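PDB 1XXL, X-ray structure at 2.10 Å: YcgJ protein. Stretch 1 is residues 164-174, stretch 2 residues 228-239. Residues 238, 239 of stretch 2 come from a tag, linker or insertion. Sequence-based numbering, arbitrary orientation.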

# COMPACT_ATOMS: atom_id res chain seq x y z
N ASN A 164 15.66 3.69 -10.50
CA ASN A 164 15.33 2.39 -11.09
C ASN A 164 14.68 2.50 -12.46
O ASN A 164 14.08 1.56 -12.92
CB ASN A 164 14.43 1.63 -10.11
CG ASN A 164 15.17 1.18 -8.87
OD1 ASN A 164 15.94 0.25 -8.93
ND2 ASN A 164 14.97 1.86 -7.74
N GLN A 165 14.85 3.65 -13.10
CA GLN A 165 14.43 3.89 -14.47
C GLN A 165 12.92 3.68 -14.66
O GLN A 165 12.46 3.26 -15.73
CB GLN A 165 15.27 3.07 -15.45
CG GLN A 165 16.70 3.63 -15.62
CD GLN A 165 17.50 3.60 -14.35
OE1 GLN A 165 17.98 4.65 -13.85
NE2 GLN A 165 17.64 2.41 -13.79
N LEU A 166 12.16 4.01 -13.61
CA LEU A 166 10.69 4.12 -13.73
C LEU A 166 10.30 5.57 -13.91
O LEU A 166 10.71 6.44 -13.13
CB LEU A 166 9.99 3.56 -12.49
CG LEU A 166 10.46 2.19 -12.00
CD1 LEU A 166 9.68 1.72 -10.77
CD2 LEU A 166 10.34 1.19 -13.13
N ALA A 167 9.51 5.85 -14.96
CA ALA A 167 8.83 7.12 -15.06
C ALA A 167 7.75 7.22 -13.96
O ALA A 167 7.02 6.26 -13.74
CB ALA A 167 8.21 7.29 -16.43
N TYR A 168 7.66 8.37 -13.31
CA TYR A 168 6.73 8.59 -12.18
C TYR A 168 5.54 9.44 -12.60
O TYR A 168 5.70 10.48 -13.23
CB TYR A 168 7.47 9.29 -11.03
CG TYR A 168 6.64 9.76 -9.83
CD1 TYR A 168 5.90 10.95 -9.87
CD2 TYR A 168 6.64 9.03 -8.62
CE1 TYR A 168 5.17 11.39 -8.76
CE2 TYR A 168 5.93 9.46 -7.53
CZ TYR A 168 5.18 10.63 -7.60
OH TYR A 168 4.49 11.03 -6.48
N GLN A 169 4.34 9.02 -12.20
CA GLN A 169 3.15 9.84 -12.37
C GLN A 169 2.25 9.68 -11.16
O GLN A 169 1.95 8.57 -10.74
CB GLN A 169 2.41 9.41 -13.65
CG GLN A 169 1.35 10.36 -14.07
CD GLN A 169 0.67 9.97 -15.38
OE1 GLN A 169 1.16 9.10 -16.12
NE2 GLN A 169 -0.45 10.61 -15.68
N ASP A 170 1.85 10.81 -10.60
CA ASP A 170 0.80 10.89 -9.59
C ASP A 170 -0.58 10.83 -10.31
O ASP A 170 -0.99 11.75 -11.02
CB ASP A 170 1.02 12.15 -8.73
CG ASP A 170 -0.23 12.62 -8.00
OD1 ASP A 170 -1.22 11.87 -7.85
OD2 ASP A 170 -0.22 13.80 -7.59
N ILE A 171 -1.27 9.72 -10.16
CA ILE A 171 -2.57 9.55 -10.80
C ILE A 171 -3.70 10.26 -10.02
O ILE A 171 -4.53 10.96 -10.60
CB ILE A 171 -2.90 8.06 -11.02
CG1 ILE A 171 -1.80 7.36 -11.86
CG2 ILE A 171 -4.30 7.90 -11.67
CD1 ILE A 171 -1.64 7.85 -13.28
N GLN A 172 -3.74 10.07 -8.70
CA GLN A 172 -4.70 10.76 -7.87
C GLN A 172 -4.23 10.73 -6.44
O GLN A 172 -3.66 9.74 -5.98
CB GLN A 172 -6.09 10.09 -7.93
CG GLN A 172 -7.24 10.91 -7.32
CD GLN A 172 -8.55 10.13 -7.26
OE1 GLN A 172 -8.58 8.98 -6.84
NE2 GLN A 172 -9.63 10.75 -7.67
N LYS A 173 -4.50 11.84 -5.75
CA LYS A 173 -4.27 12.01 -4.34
C LYS A 173 -5.62 12.22 -3.68
O LYS A 173 -6.51 12.86 -4.25
CB LYS A 173 -3.45 13.28 -4.10
CG LYS A 173 -2.03 13.23 -4.51
CD LYS A 173 -1.37 14.60 -4.26
CE LYS A 173 0.12 14.53 -4.49
NZ LYS A 173 0.80 15.87 -4.47
N TRP A 174 -5.79 11.68 -2.49
CA TRP A 174 -7.02 11.90 -1.74
C TRP A 174 -6.74 11.75 -0.27
O TRP A 174 -5.74 11.13 0.13
CB TRP A 174 -8.12 10.93 -2.21
CG TRP A 174 -7.86 9.49 -1.92
CD1 TRP A 174 -8.30 8.79 -0.83
CD2 TRP A 174 -7.12 8.56 -2.73
NE1 TRP A 174 -7.86 7.49 -0.91
CE2 TRP A 174 -7.14 7.32 -2.06
CE3 TRP A 174 -6.44 8.67 -3.95
CZ2 TRP A 174 -6.51 6.19 -2.58
CZ3 TRP A 174 -5.82 7.54 -4.47
CH2 TRP A 174 -5.85 6.33 -3.78
N LYS A 228 -2.98 10.70 4.21
CA LYS A 228 -2.76 11.18 2.84
C LYS A 228 -2.49 10.00 1.92
O LYS A 228 -1.49 9.30 2.09
CB LYS A 228 -1.56 12.13 2.78
CG LYS A 228 -1.48 13.15 3.89
CD LYS A 228 -2.76 13.92 4.09
CE LYS A 228 -2.95 14.96 3.06
NZ LYS A 228 -3.97 15.95 3.58
N ALA A 229 -3.37 9.77 0.96
CA ALA A 229 -3.31 8.59 0.10
C ALA A 229 -3.05 9.01 -1.31
O ALA A 229 -3.37 10.13 -1.70
CB ALA A 229 -4.59 7.82 0.19
N ILE A 230 -2.44 8.10 -2.07
CA ILE A 230 -2.12 8.36 -3.46
C ILE A 230 -2.13 7.07 -4.28
O ILE A 230 -1.89 5.99 -3.76
CB ILE A 230 -0.74 9.08 -3.53
CG1 ILE A 230 -0.53 9.71 -4.90
CG2 ILE A 230 0.37 8.12 -3.10
CD1 ILE A 230 0.74 10.61 -5.01
N LEU A 231 -2.41 7.20 -5.58
CA LEU A 231 -2.03 6.19 -6.56
C LEU A 231 -0.94 6.78 -7.39
O LEU A 231 -1.13 7.83 -8.05
CB LEU A 231 -3.18 5.76 -7.46
CG LEU A 231 -2.75 4.91 -8.69
CD1 LEU A 231 -2.09 3.62 -8.28
CD2 LEU A 231 -3.97 4.59 -9.59
N ILE A 232 0.21 6.11 -7.37
CA ILE A 232 1.34 6.45 -8.20
C ILE A 232 1.43 5.37 -9.27
O ILE A 232 1.30 4.17 -8.98
CB ILE A 232 2.65 6.44 -7.36
CG1 ILE A 232 2.67 7.59 -6.36
CG2 ILE A 232 3.89 6.51 -8.25
CD1 ILE A 232 3.54 7.30 -5.17
N GLN A 233 1.67 5.79 -10.50
CA GLN A 233 2.02 4.89 -11.58
C GLN A 233 3.50 5.04 -11.95
O GLN A 233 3.98 6.16 -12.22
CB GLN A 233 1.16 5.13 -12.81
CG GLN A 233 1.43 4.13 -13.94
CD GLN A 233 0.37 4.15 -15.03
OE1 GLN A 233 -0.30 3.15 -15.28
NE2 GLN A 233 0.22 5.27 -15.68
N GLY A 234 4.21 3.92 -11.92
CA GLY A 234 5.55 3.79 -12.51
C GLY A 234 5.51 3.07 -13.86
O GLY A 234 4.80 2.08 -14.03
N ILE A 235 6.24 3.59 -14.84
CA ILE A 235 6.39 2.90 -16.10
C ILE A 235 7.89 2.66 -16.33
O ILE A 235 8.71 3.60 -16.25
CB ILE A 235 5.73 3.68 -17.30
CG1 ILE A 235 4.21 3.74 -17.10
CG2 ILE A 235 6.03 2.96 -18.62
CD1 ILE A 235 3.52 4.67 -17.99
N LYS A 236 8.23 1.40 -16.62
CA LYS A 236 9.62 1.01 -16.85
C LYS A 236 10.13 1.54 -18.20
O LYS A 236 9.61 1.20 -19.25
CB LYS A 236 9.77 -0.51 -16.77
CG LYS A 236 11.22 -1.01 -16.93
CD LYS A 236 11.29 -2.47 -16.56
CE LYS A 236 12.68 -3.08 -16.71
NZ LYS A 236 12.68 -4.50 -16.28
N ARG A 237 11.14 2.41 -18.13
CA ARG A 237 11.77 3.00 -19.30
C ARG A 237 13.27 2.61 -19.26
O ARG A 237 13.59 1.45 -18.98
CB ARG A 237 11.56 4.51 -19.31
CG ARG A 237 10.12 4.98 -19.27
CD ARG A 237 9.36 4.55 -20.52
NE ARG A 237 8.08 5.24 -20.62
CZ ARG A 237 7.03 4.83 -21.33
NH1 ARG A 237 7.05 3.72 -22.04
NH2 ARG A 237 5.94 5.56 -21.33
N GLU A 238 14.17 3.56 -19.51
CA GLU A 238 15.60 3.27 -19.73
C GLU A 238 16.48 4.29 -18.98
O GLU A 238 15.98 5.15 -18.28
CB GLU A 238 15.90 3.30 -21.24
CG GLU A 238 14.91 2.50 -22.06
CD GLU A 238 15.43 2.14 -23.44
OE1 GLU A 238 16.27 2.90 -24.00
OE2 GLU A 238 14.98 1.09 -23.98
N GLY A 239 17.79 4.18 -19.13
CA GLY A 239 18.69 5.11 -18.44
C GLY A 239 19.96 5.49 -19.18
O GLY A 239 20.82 6.18 -18.60

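What holds the start of stretch 2 against the end of stretch 1? The two strands, 228-236 and 166-174, run antiparallel as neighbours in one sheet, their N-to-C directions 156° apart, and A229 faces W174 in a hydrogen-bonded pair. A229 N donates to W174 O at 2.9 Å, and W174 N returns a bond to A229 O at 3.0 Å. The side chains add to this on the same face of the sheet. With chi1 in the p well, the W174 indole folds back over its partner strand, so that A229 CB sits over the face of the five-membered ring, 3.6 Å from its centroid, a CH-pi contact. The approach is close, W174 CE2 lying 3.4 Å from A229 CB.

How does the ladder cope with the irregularity in stretch 1? I230 pairs with K173 without direct hydrogen bonds between them, their CA atoms 4.3 Å apart, and its CD1 reaches K173 CG at 3.8 Å and D170 OD1 at 3.7 Å. On this face K173 and D170 also form a long salt bridge, K173 NZ to D170 OD2 at 3.9 Å. At L231 the register shifts by one in a beta bulge, where one residue of stretch 2 bonds to two successive residues of stretch 1. L231 N donates to Q172 O at 2.9 Å, while L231 O accepts from I171 N at 2.8 Å. I171, with phi/psi of -80/-47, departs from extended geometry, its CA-to-CB bond points toward stretch 2, and I171 CB packs 3.9 Å from L231 CD2.

What happens once the bulge is passed? Regular alternation resumes. I232 lies opposite D170 in a non-hydrogen-bonded pair, and I232 CG2 meets the Y168 ring obliquely, 3.7 Å from Y168 CE2, joining apolar surfaces on that face. Q233 then pairs with Q169 through two backbone bonds: Q233 N to Q169 O at 2.8 Å and Q169 N to Q233 O at 2.9 Å. On their side of the sheet, I171 CG1 also packs against Q233 CB at 3.8 Å. G234, opposite Y168, has no side chain, but G234 CA makes a CA-H...O contact with A167 O at 3.1 Å, supplementing the conventional bonds.

How does the pairing finish toward the C terminus? I235 and A167 form the last hydrogen-bonded bridge, with A167 N to I235 O at 2.7 Å and I235 N to A167 O at 3.0 Å; their side chains meet more loosely, A167 CB to I235 CB at 4.5 Å. K236 lies across from L166, whose CD2 covers the backbone at K236 CA, 3.8 Å away. Beyond the strand, R237 N still donates to Q165 O at 2.9 Å, and R237 CG approaches A167 CB at 4.1 Å. The tag residues E238 and G239 follow Q165 further, E238 O lying 3.1 Å from Q165 CG, a close contact without a hydrogen bond.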